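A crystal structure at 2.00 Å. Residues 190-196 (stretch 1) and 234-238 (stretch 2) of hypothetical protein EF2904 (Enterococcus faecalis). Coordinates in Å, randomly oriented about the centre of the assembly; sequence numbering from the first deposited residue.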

# COMPACT_ATOMS: atom_id res chain seq x y z
N LEU A 190 4.94 -5.72 4.77
CA LEU A 190 5.30 -7.04 4.25
C LEU A 190 4.64 -8.25 4.93
O LEU A 190 4.11 -8.16 6.02
CB LEU A 190 6.81 -7.29 4.24
CG LEU A 190 7.84 -6.96 5.33
CD1 LEU A 190 7.36 -6.71 6.76
CD2 LEU A 190 9.00 -7.91 5.28
N ARG A 191 4.73 -9.39 4.26
CA ARG A 191 4.07 -10.62 4.73
C ARG A 191 4.83 -11.81 4.18
O ARG A 191 5.75 -11.64 3.37
CB ARG A 191 2.60 -10.65 4.26
CG ARG A 191 2.45 -10.64 2.73
CD ARG A 191 1.00 -10.75 2.28
NE ARG A 191 0.85 -10.52 0.84
CZ ARG A 191 -0.31 -10.51 0.19
NH1 ARG A 191 -1.44 -10.70 0.83
NH2 ARG A 191 -0.33 -10.30 -1.12
N LEU A 192 4.43 -13.01 4.59
CA LEU A 192 5.04 -14.25 4.13
C LEU A 192 4.01 -15.22 3.54
O LEU A 192 4.33 -16.40 3.28
CB LEU A 192 5.75 -14.93 5.32
CG LEU A 192 7.18 -14.45 5.64
CD1 LEU A 192 7.71 -15.10 6.91
CD2 LEU A 192 8.12 -14.75 4.47
N HIS A 193 2.78 -14.75 3.32
CA HIS A 193 1.73 -15.59 2.77
C HIS A 193 1.12 -15.07 1.44
O HIS A 193 0.02 -15.45 1.06
CB HIS A 193 0.63 -15.81 3.82
CG HIS A 193 -0.15 -14.57 4.15
ND1 HIS A 193 0.24 -13.67 5.11
CD2 HIS A 193 -1.30 -14.08 3.62
CE1 HIS A 193 -0.63 -12.68 5.17
NE2 HIS A 193 -1.58 -12.91 4.28
N GLY A 194 1.84 -14.19 0.75
CA GLY A 194 1.32 -13.57 -0.48
C GLY A 194 1.68 -14.33 -1.76
O GLY A 194 1.89 -15.54 -1.74
N HIS A 195 1.72 -13.60 -2.87
CA HIS A 195 2.02 -14.17 -4.17
C HIS A 195 3.47 -14.60 -4.27
O HIS A 195 3.80 -15.54 -4.99
CB HIS A 195 1.73 -13.17 -5.31
CG HIS A 195 0.36 -12.53 -5.22
ND1 HIS A 195 -0.79 -13.20 -5.57
CD2 HIS A 195 -0.02 -11.30 -4.79
CE1 HIS A 195 -1.83 -12.40 -5.39
NE2 HIS A 195 -1.39 -11.25 -4.90
N ASN A 196 4.35 -13.89 -3.57
CA ASN A 196 5.77 -14.12 -3.71
C ASN A 196 6.46 -14.19 -2.35
O ASN A 196 7.27 -13.34 -2.04
CB ASN A 196 6.41 -13.02 -4.58
CG ASN A 196 5.82 -12.96 -6.01
OD1 ASN A 196 6.09 -13.83 -6.85
ND2 ASN A 196 5.06 -11.89 -6.29
N VAL A 234 -9.08 -17.55 5.16
CA VAL A 234 -8.17 -17.66 4.03
C VAL A 234 -6.77 -17.60 4.63
O VAL A 234 -6.55 -16.82 5.55
CB VAL A 234 -8.39 -16.49 3.01
CG1 VAL A 234 -7.22 -16.34 2.03
CG2 VAL A 234 -9.71 -16.66 2.23
N VAL A 235 -5.85 -18.42 4.13
CA VAL A 235 -4.49 -18.52 4.69
C VAL A 235 -3.36 -18.01 3.77
O VAL A 235 -2.21 -17.94 4.18
CB VAL A 235 -4.14 -20.00 5.12
CG1 VAL A 235 -5.16 -20.55 6.12
CG2 VAL A 235 -4.00 -20.91 3.91
N SER A 236 -3.69 -17.68 2.52
CA SER A 236 -2.70 -17.20 1.53
C SER A 236 -3.45 -16.68 0.29
O SER A 236 -4.65 -16.95 0.13
CB SER A 236 -1.74 -18.34 1.13
OG SER A 236 -2.42 -19.28 0.30
N GLU A 237 -2.74 -15.94 -0.56
CA GLU A 237 -3.31 -15.47 -1.83
C GLU A 237 -3.74 -16.65 -2.74
O GLU A 237 -4.82 -16.62 -3.35
CB GLU A 237 -2.31 -14.57 -2.57
CG GLU A 237 -2.11 -13.22 -1.90
CD GLU A 237 -3.15 -12.16 -2.28
OE1 GLU A 237 -4.06 -12.43 -3.11
OE2 GLU A 237 -3.04 -11.03 -1.76
N GLU A 238 -2.90 -17.68 -2.81
CA GLU A 238 -3.23 -18.91 -3.54
C GLU A 238 -4.50 -19.58 -3.01
O GLU A 238 -5.32 -20.04 -3.80
CB GLU A 238 -2.06 -19.91 -3.50
CG GLU A 238 -2.29 -21.21 -4.31
CD GLU A 238 -2.59 -20.98 -5.80
OE1 GLU A 238 -2.11 -19.97 -6.37
OE2 GLU A 238 -3.31 -21.83 -6.41
O HOH W 1 0.10 -17.57 -1.91

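The contact between these two stretches of one chain centres on Glu 237, whose CA-to-CB bond points toward stretch 1 and whose carboxylate meets the guanidinium of Arg 191. Arg 191 NH2 lies 2.9 Å from Glu 237 OE2 and Arg 191 NH1 lies 3.1 Å from the same Glu 237 OE2, so one carboxylate oxygen accepts two hydrogen bonds at the edge of the guanidinium, near its plane, and opposite charges reinforce them as a salt bridge. The arginine reaches this site from a p chi1 with chi2 and chi3 both t. Both charged residues are buried, and Arg 191 NE and NH1 and both Glu 237 carboxylate oxygens find further partners elsewhere in the structure.

The backbones are joined where the helix begins. Glu 237 N donates to His 193 O at 3.2 Å, giving a partner to an amide in the first turn, where no preceding helical carbonyl serves it. The same His 193 O lies 3.3 Å from Ser 236 CA, a CA-H...O contact. Ser 236 is the N-cap residue, and its side chain caps a backbone N just past the stretch. One residue further along, water 1 extends the link: it donates to Gly 194 O (2.7 Å) and accepts from Glu 238 N (3.1 Å).

Glu 237 also carries much of the packing. Glu 237 CG sits over the face of the His 195 ring, 17° off the ring normal, a CH-pi contact. Gly 194 CA approaches Glu 237 CG to 3.7 Å; a CB on this glycine would point away from stretch 2 and clash with Arg 191 NE, 2.4 Å from its ideal position. His 193 CB lies 3.6 Å from Val 235 O, while the CA-to-CB bond of Val 235 points away from stretch 1. In all, 264 Å² is buried, counting both sides.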